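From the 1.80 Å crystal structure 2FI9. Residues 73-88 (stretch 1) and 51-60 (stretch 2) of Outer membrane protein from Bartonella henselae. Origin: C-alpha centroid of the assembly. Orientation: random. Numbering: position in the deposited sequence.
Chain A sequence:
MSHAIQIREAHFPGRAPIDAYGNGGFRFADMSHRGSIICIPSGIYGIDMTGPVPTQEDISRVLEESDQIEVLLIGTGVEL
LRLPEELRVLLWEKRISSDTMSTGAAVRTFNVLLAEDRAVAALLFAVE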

ATOM      1  N   LEU A  73      -0.795   5.318  -1.441  1.00 30.14           N
ATOM      2  CA  LEU A  73      -1.786   4.770  -2.357  1.00 30.50           C
ATOM      3  C   LEU A  73      -2.411   3.586  -1.651  1.00 30.57           C
ATOM      4  O   LEU A  73      -1.701   2.788  -1.033  1.00 31.02           O
ATOM      5  CB  LEU A  73      -1.132   4.326  -3.667  1.00 30.77           C
ATOM      6  CG  LEU A  73      -0.264   5.407  -4.320  1.00 31.45           C
ATOM      7  CD1 LEU A  73       0.556   4.836  -5.459  1.00 32.70           C
ATOM      8  CD2 LEU A  73      -1.147   6.563  -4.799  1.00 31.45           C
ATOM      9  N   ILE A  74      -3.739   3.496  -1.702  1.00 30.21           N
ATOM     10  CA  ILE A  74      -4.443   2.402  -1.081  1.00 30.09           C
ATOM     11  C   ILE A  74      -5.208   1.614  -2.134  1.00 29.95           C
ATOM     12  O   ILE A  74      -6.152   2.124  -2.777  1.00 29.73           O
ATOM     13  CB  ILE A  74      -5.378   2.914   0.039  1.00 30.62           C
ATOM     14  CG1 ILE A  74      -4.542   3.676   1.075  1.00 31.17           C
ATOM     15  CG2 ILE A  74      -6.114   1.743   0.698  1.00 31.24           C
ATOM     16  CD1 ILE A  74      -5.341   4.589   1.973  1.00 31.38           C
ATOM     17  N   GLY A  75      -4.780   0.371  -2.328  1.00 30.40           N
ATOM     18  CA  GLY A  75      -5.417  -0.532  -3.289  1.00 29.78           C
ATOM     19  C   GLY A  75      -6.470  -1.299  -2.526  1.00 30.51           C
ATOM     20  O   GLY A  75      -6.128  -2.103  -1.641  1.00 30.55           O
ATOM     21  N   THR A  76      -7.741  -1.034  -2.858  1.00 30.25           N
ATOM     22  CA  THR A  76      -8.890  -1.582  -2.121  1.00 30.36           C
ATOM     23  C   THR A  76      -9.558  -2.774  -2.810  1.00 31.71           C
ATOM     24  O   THR A  76     -10.805  -2.941  -2.749  1.00 30.27           O
ATOM     25  CB  THR A  76      -9.967  -0.502  -1.835  1.00 30.91           C
ATOM     26  OG1 THR A  76     -10.409   0.090  -3.066  1.00 29.84           O
ATOM     27  CG2 THR A  76      -9.431   0.580  -0.912  1.00 29.44           C
ATOM     28  N   GLY A  77      -8.748  -3.582  -3.485  1.00 30.91           N
ATOM     29  CA  GLY A  77      -9.233  -4.790  -4.150  1.00 32.47           C
ATOM     30  C   GLY A  77      -9.737  -4.527  -5.563  1.00 33.06           C
ATOM     31  O   GLY A  77      -9.153  -3.721  -6.289  1.00 33.23           O
ATOM     32  N   VAL A  78     -10.801  -5.221  -5.962  1.00 33.18           N
ATOM     33  CA  VAL A  78     -11.291  -5.109  -7.338  1.00 34.47           C
ATOM     34  C   VAL A  78     -12.072  -3.831  -7.590  1.00 34.21           C
ATOM     35  O   VAL A  78     -12.177  -3.384  -8.728  1.00 34.56           O
ATOM     36  CB  VAL A  78     -12.119  -6.352  -7.819  1.00 33.83           C
ATOM     37  CG1 VAL A  78     -11.244  -7.569  -7.890  1.00 36.37           C
ATOM     38  CG2 VAL A  78     -13.343  -6.607  -6.931  1.00 35.18           C
ATOM     39  N   GLU A  79     -12.634  -3.250  -6.536  1.00 35.47           N
ATOM     40  CA  GLU A  79     -13.426  -2.033  -6.664  1.00 36.45           C
ATOM     41  C   GLU A  79     -12.791  -0.938  -5.841  1.00 36.30           C
ATOM     42  O   GLU A  79     -12.203  -1.208  -4.791  1.00 36.57           O
ATOM     43  CB  GLU A  79     -14.860  -2.263  -6.172  1.00 37.19           C
ATOM     44  CG  GLU A  79     -15.688  -3.185  -7.043  1.00 39.84           C
ATOM     45  CD  GLU A  79     -15.967  -2.600  -8.410  1.00 45.44           C
ATOM     46  OE1 GLU A  79     -16.486  -1.457  -8.471  1.00 46.12           O
ATOM     47  OE2 GLU A  79     -15.670  -3.290  -9.418  1.00 48.74           O
ATOM     48  N   LEU A  80     -12.930   0.301  -6.301  1.00 35.59           N
ATOM     49  CA  LEU A  80     -12.455   1.451  -5.538  1.00 34.39           C
ATOM     50  C   LEU A  80     -13.428   1.689  -4.365  1.00 33.68           C
ATOM     51  O   LEU A  80     -14.638   1.859  -4.567  1.00 32.78           O
ATOM     52  CB  LEU A  80     -12.346   2.681  -6.447  1.00 34.19           C
ATOM     53  CG  LEU A  80     -11.813   4.021  -5.916  1.00 35.04           C
ATOM     54  CD1 LEU A  80     -11.458   4.918  -7.090  1.00 34.47           C
ATOM     55  CD2 LEU A  80     -12.795   4.745  -4.982  1.00 33.43           C
ATOM     56  N   LEU A  81     -12.889   1.698  -3.150  1.00 32.80           N
ATOM     57  CA  LEU A  81     -13.684   1.897  -1.932  1.00 32.86           C
ATOM     58  C   LEU A  81     -13.233   3.147  -1.191  1.00 33.11           C
ATOM     59  O   LEU A  81     -12.073   3.526  -1.267  1.00 32.96           O
ATOM     60  CB  LEU A  81     -13.534   0.688  -1.007  1.00 32.29           C
ATOM     61  CG  LEU A  81     -13.863  -0.681  -1.584  1.00 32.38           C
ATOM     62  CD1 LEU A  81     -13.758  -1.763  -0.499  1.00 32.64           C
ATOM     63  CD2 LEU A  81     -15.257  -0.688  -2.234  1.00 29.71           C
ATOM     64  N   ARG A  82     -14.159   3.788  -0.480  1.00 34.11           N
ATOM     65  CA  ARG A  82     -13.860   4.987   0.309  1.00 34.46           C
ATOM     66  C   ARG A  82     -12.982   4.695   1.497  1.00 34.18           C
ATOM     67  O   ARG A  82     -13.096   3.651   2.126  1.00 33.96           O
ATOM     68  CB  ARG A  82     -15.168   5.627   0.810  1.00 34.75           C
ATOM     69  CG  ARG A  82     -16.059   6.147  -0.305  1.00 40.46           C
ATOM     70  CD  ARG A  82     -15.500   7.398  -1.017  1.00 46.19           C
ATOM     71  NE  ARG A  82     -14.744   8.293  -0.131  1.00 49.72           N
ATOM     72  CZ  ARG A  82     -15.256   9.008   0.869  1.00 48.42           C
ATOM     73  NH1 ARG A  82     -16.553   8.954   1.154  1.00 50.36           N
ATOM     74  NH2 ARG A  82     -14.453   9.777   1.593  1.00 49.00           N
ATOM     75  N   LEU A  83     -12.103   5.636   1.802  1.00 34.58           N
ATOM     76  CA  LEU A  83     -11.268   5.551   2.980  1.00 35.26           C
ATOM     77  C   LEU A  83     -12.140   5.941   4.181  1.00 34.75           C
ATOM     78  O   LEU A  83     -12.797   6.978   4.147  1.00 35.51           O
ATOM     79  CB  LEU A  83     -10.094   6.512   2.841  1.00 35.12           C
ATOM     80  CG  LEU A  83      -8.982   6.416   3.870  1.00 35.91           C
ATOM     81  CD1 LEU A  83      -8.394   5.016   3.873  1.00 38.55           C
ATOM     82  CD2 LEU A  83      -7.919   7.455   3.534  1.00 36.00           C
ATOM     83  N   PRO A  84     -12.192   5.083   5.219  1.00 34.15           N
ATOM     84  CA  PRO A  84     -13.010   5.369   6.397  1.00 33.68           C
ATOM     85  C   PRO A  84     -12.566   6.662   7.079  1.00 32.76           C
ATOM     86  O   PRO A  84     -11.380   7.015   7.046  1.00 33.05           O
ATOM     87  CB  PRO A  84     -12.751   4.170   7.318  1.00 33.41           C
ATOM     88  CG  PRO A  84     -12.190   3.093   6.434  1.00 34.19           C
ATOM     89  CD  PRO A  84     -11.500   3.781   5.311  1.00 34.44           C
ATOM     90  N   GLU A  85     -13.519   7.335   7.700  1.00 32.35           N
ATOM     91  CA  GLU A  85     -13.326   8.623   8.365  1.00 31.62           C
ATOM     92  C   GLU A  85     -12.131   8.614   9.343  1.00 31.82           C
ATOM     93  O   GLU A  85     -11.299   9.521   9.341  1.00 31.07           O
ATOM     94  CB  GLU A  85     -14.631   9.002   9.080  1.00 32.26           C
ATOM     95  CG  GLU A  85     -14.611  10.312   9.858  1.00 31.68           C
ATOM     96  CD  GLU A  85     -15.973  10.670  10.442  1.00 32.58           C
ATOM     97  OE1 GLU A  85     -16.946   9.908  10.248  1.00 30.95           O
ATOM     98  OE2 GLU A  85     -16.085  11.722  11.101  1.00 30.90           O
ATOM     99  N   GLU A  86     -12.072   7.582  10.175  1.00 31.92           N
ATOM    100  CA  GLU A  86     -11.028   7.405  11.174  1.00 32.85           C
ATOM    101  C   GLU A  86      -9.621   7.414  10.561  1.00 32.03           C
ATOM    102  O   GLU A  86      -8.700   8.017  11.107  1.00 31.91           O
ATOM    103  CB  GLU A  86     -11.260   6.089  11.921  1.00 33.62           C
ATOM    104  CG  GLU A  86     -12.553   6.043  12.736  1.00 36.05           C
ATOM    105  CD  GLU A  86     -13.830   5.696  11.928  1.00 40.24           C
ATOM    106  OE1 GLU A  86     -13.829   5.614  10.674  1.00 38.64           O
ATOM    107  OE2 GLU A  86     -14.877   5.512  12.590  1.00 44.46           O
ATOM    108  N   LEU A  87      -9.470   6.753   9.419  1.00 31.78           N
ATOM    109  CA  LEU A  87      -8.191   6.678   8.725  1.00 31.56           C
ATOM    110  C   LEU A  87      -7.840   7.990   8.033  1.00 30.87           C
ATOM    111  O   LEU A  87      -6.676   8.360   7.965  1.00 30.49           O
ATOM    112  CB  LEU A  87      -8.218   5.531   7.704  1.00 31.40           C
ATOM    113  CG  LEU A  87      -7.870   4.153   8.281  1.00 33.84           C
ATOM    114  CD1 LEU A  87      -8.918   3.589   9.214  1.00 35.31           C
ATOM    115  CD2 LEU A  87      -7.582   3.170   7.149  1.00 36.16           C
ATOM    116  N   ARG A  88      -8.853   8.675   7.502  1.00 30.78           N
ATOM    117  CA  ARG A  88      -8.644   9.969   6.855  1.00 30.85           C
ATOM    118  C   ARG A  88      -8.054  10.965   7.850  1.00 30.02           C
ATOM    119  O   ARG A  88      -7.087  11.655   7.530  1.00 29.95           O
ATOM    120  CB  ARG A  88      -9.953  10.503   6.238  1.00 30.67           C
ATOM    121  CG  ARG A  88     -10.488   9.620   5.085  1.00 29.92           C
ATOM    122  CD  ARG A  88     -11.578  10.288   4.275  1.00 33.36           C
ATOM    123  NE  ARG A  88     -12.655  10.848   5.081  1.00 35.11           N
ATOM    124  CZ  ARG A  88     -13.856  10.289   5.245  1.00 40.19           C
ATOM    125  NH1 ARG A  88     -14.154   9.129   4.652  1.00 41.29           N
ATOM    126  NH2 ARG A  88     -14.777  10.894   5.998  1.00 37.31           N
TER
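Stretch 2 51-60: GPVPTQEDIS

Stretch 2 lies along stretch 1 as an irregular segment, without direct hydrogen bonds between the two. Stretch 1 leaves a strand that includes Ile 74, passes through a long loop and enters a helix at Glu 85, with Pro 84 at the N-cap position. Stretch 2 runs from the loop at Gly 51 to the helical phi/psi values of residues 56-58. The two follow each other in the same general sense: the CA of Thr 76 lies 4.7 Å from the CA of Pro 52, and farther along both segments the CA of Leu 87 lies 6.3 Å from the CA of Gln 56. Together they bury 556 Å², counting both sides, and the contact is mostly apolar.

Gly 51 is extended (phi/psi -159/164) and makes no contact with stretch 1; the contact begins at Pro 52. Pro 52 (phi/psi -70/-14) has its CA-to-CB bond toward stretch 1, and its CB comes within 3.1 Å of Thr 76 O. Its CG packs at 3.7 Å from Leu 81 CD1. Gly 77 adjoins the same proline; a CB in its place would stand only 3.4 Å from Pro 52 CB, and its backbone angles (87/-143) would also jam that CB against the preceding carbonyl. Within stretch 1 the loop is braced by Thr 76, whose OG1 donates to Glu 79 O at 2.8 Å and accepts from Leu 81 N at 3.0 Å. A water supplies the polar link between the stretches, donating to Pro 52 O and to Gly 75 O, with its oxygen 3.0 Å from each.

Val 53 opens the backbone to phi/psi -93/119 and spreads its two methyl groups over different residues: CG2 lies 3.7 Å from Leu 81 CD1, whereas CG1 reaches 3.4 Å from Pro 84 CG. Pro 54 follows, also extended (-69/152), and is buried. Its CG meets Ile 74 CG2 at 3.9 Å, Leu 83 CD1 at 4.2 Å and Leu 87 CD2 at 3.7 Å, so that one ring touches side chains from the strand, the loop and the helix. Its carbonyl also faces the helix, with Pro 54 O 3.4 Å from Leu 87 CD2.

At Thr 55 the side chain points away from stretch 1 and bonds within its own stretch instead. Thr 55 N donates to Asp 58 OD2 at 2.9 Å, and Asp 58 N returns a bond to Thr 55 OG1 at 3.2 Å, a reciprocal pair that ties Thr 55 to Asp 58 across residues with helical phi/psi. The side chain of Gln 56 reaches alongside the helix, placing NE2 3.4 Å from Glu 86 CB and CG 3.8 Å from Leu 87 CD1. Glu 57 is out of reach, and Asp 58 makes no contact. Ile 59 closes the interface, its CD1 packing 4.0 Å from Leu 87 CG. Leu 87, with 94 Å² covered, is thus the largest contributor from stretch 1, while Ser 60 lies beyond the contact.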

ATOM      1  N   GLY A  51     -10.199  -8.027   4.634  1.00 31.91           N
ATOM      2  CA  GLY A  51     -11.066  -7.349   3.688  1.00 32.64           C
ATOM      3  C   GLY A  51     -10.391  -6.146   3.083  1.00 33.55           C
ATOM      4  O   GLY A  51      -9.381  -5.675   3.603  1.00 32.32           O
ATOM      5  N   PRO A  52     -10.952  -5.642   1.978  1.00 34.19           N
ATOM      6  CA  PRO A  52     -10.341  -4.583   1.184  1.00 35.21           C
ATOM      7  C   PRO A  52     -10.315  -3.190   1.826  1.00 35.90           C
ATOM      8  O   PRO A  52      -9.580  -2.324   1.343  1.00 36.37           O
ATOM      9  CB  PRO A  52     -11.183  -4.583  -0.089  1.00 34.99           C
ATOM     10  CG  PRO A  52     -12.483  -5.120   0.329  1.00 35.46           C
ATOM     11  CD  PRO A  52     -12.214  -6.121   1.382  1.00 33.97           C
ATOM     12  N   VAL A  53     -11.083  -2.975   2.889  1.00 36.35           N
ATOM     13  CA  VAL A  53     -11.072  -1.676   3.573  1.00 37.18           C
ATOM     14  C   VAL A  53     -10.055  -1.720   4.714  1.00 37.53           C
ATOM     15  O   VAL A  53     -10.192  -2.529   5.630  1.00 37.71           O
ATOM     16  CB  VAL A  53     -12.442  -1.288   4.181  1.00 37.20           C
ATOM     17  CG1 VAL A  53     -12.370   0.123   4.731  1.00 36.66           C
ATOM     18  CG2 VAL A  53     -13.589  -1.404   3.164  1.00 38.85           C
ATOM     19  N   PRO A  54      -9.028  -0.853   4.662  1.00 37.73           N
ATOM     20  CA  PRO A  54      -7.991  -0.907   5.672  1.00 37.20           C
ATOM     21  C   PRO A  54      -8.489  -0.471   7.042  1.00 37.10           C
ATOM     22  O   PRO A  54      -9.439   0.319   7.143  1.00 36.06           O
ATOM     23  CB  PRO A  54      -6.935   0.077   5.160  1.00 37.66           C
ATOM     24  CG  PRO A  54      -7.608   0.942   4.229  1.00 38.51           C
ATOM     25  CD  PRO A  54      -8.808   0.229   3.685  1.00 38.06           C
ATOM     26  N   THR A  55      -7.854  -1.015   8.075  1.00 36.72           N
ATOM     27  CA  THR A  55      -8.136  -0.647   9.449  1.00 37.41           C
ATOM     28  C   THR A  55      -7.016   0.261   9.956  1.00 37.63           C
ATOM     29  O   THR A  55      -6.008   0.474   9.268  1.00 36.49           O
ATOM     30  CB  THR A  55      -8.220  -1.891  10.355  1.00 37.68           C
ATOM     31  OG1 THR A  55      -6.926  -2.494  10.448  1.00 37.92           O
ATOM     32  CG2 THR A  55      -9.201  -2.906   9.790  1.00 38.22           C
ATOM     33  N   GLN A  56      -7.199   0.800  11.160  1.00 37.99           N
ATOM     34  CA  GLN A  56      -6.164   1.599  11.807  1.00 38.95           C
ATOM     35  C   GLN A  56      -4.856   0.814  11.959  1.00 38.84           C
ATOM     36  O   GLN A  56      -3.785   1.332  11.638  1.00 39.33           O
ATOM     37  CB  GLN A  56      -6.691   2.161  13.134  1.00 39.24           C
ATOM     38  CG  GLN A  56      -7.909   3.079  12.892  1.00 40.20           C
ATOM     39  CD  GLN A  56      -8.680   3.474  14.145  1.00 40.34           C
ATOM     40  OE1 GLN A  56      -8.117   3.576  15.240  1.00 43.34           O
ATOM     41  NE2 GLN A  56      -9.979   3.729  13.975  1.00 41.48           N
ATOM     42  N   GLU A  57      -4.945  -0.442  12.397  1.00 38.84           N
ATOM     43  CA  GLU A  57      -3.785  -1.344  12.446  1.00 39.03           C
ATOM     44  C   GLU A  57      -3.085  -1.506  11.096  1.00 37.77           C
ATOM     45  O   GLU A  57      -1.845  -1.467  11.005  1.00 37.89           O
ATOM     46  CB  GLU A  57      -4.216  -2.728  12.901  1.00 39.76           C
ATOM     47  CG  GLU A  57      -4.073  -2.983  14.375  1.00 43.73           C
ATOM     48  CD  GLU A  57      -3.887  -4.469  14.673  1.00 48.46           C
ATOM     49  OE1 GLU A  57      -3.994  -4.852  15.862  1.00 50.70           O
ATOM     50  OE2 GLU A  57      -3.641  -5.255  13.721  1.00 49.45           O
ATOM     51  N   ASP A  58      -3.874  -1.713  10.050  1.00 36.38           N
ATOM     52  CA  ASP A  58      -3.326  -1.891   8.711  1.00 35.81           C
ATOM     53  C   ASP A  58      -2.341  -0.803   8.314  1.00 35.75           C
ATOM     54  O   ASP A  58      -1.356  -1.077   7.612  1.00 35.30           O
ATOM     55  CB  ASP A  58      -4.438  -1.980   7.671  1.00 35.48           C
ATOM     56  CG  ASP A  58      -5.210  -3.261   7.771  1.00 36.33           C
ATOM     57  OD1 ASP A  58      -4.713  -4.204   8.420  1.00 37.86           O
ATOM     58  OD2 ASP A  58      -6.318  -3.335   7.213  1.00 38.05           O
ATOM     59  N   ILE A  59      -2.620   0.425   8.745  1.00 35.08           N
ATOM     60  CA  ILE A  59      -1.827   1.572   8.311  1.00 35.34           C
ATOM     61  C   ILE A  59      -0.817   2.043   9.378  1.00 34.83           C
ATOM     62  O   ILE A  59      -0.104   3.028   9.182  1.00 34.56           O
ATOM     63  CB  ILE A  59      -2.725   2.760   7.832  1.00 35.00           C
ATOM     64  CG1 ILE A  59      -3.535   3.351   8.997  1.00 34.87           C
ATOM     65  CG2 ILE A  59      -3.643   2.321   6.682  1.00 35.74           C
ATOM     66  CD1 ILE A  59      -3.954   4.804   8.774  1.00 34.66           C
ATOM     67  N   SER A  60      -0.757   1.321  10.489  1.00 34.47           N
ATOM     68  CA  SER A  60       0.115   1.692  11.604  1.00 34.49           C
ATOM     69  C   SER A  60       1.591   1.878  11.213  1.00 34.23           C
ATOM     70  O   SER A  60       2.241   2.792  11.701  1.00 32.99           O
ATOM     71  CB  SER A  60      -0.011   0.681  12.749  1.00 34.85           C
ATOM     72  OG  SER A  60       0.293  -0.626  12.298  1.00 36.32           O
TER
HETATM   73  O   HOH W   1      -6.742  -1.513   1.190  1.00 28.90           O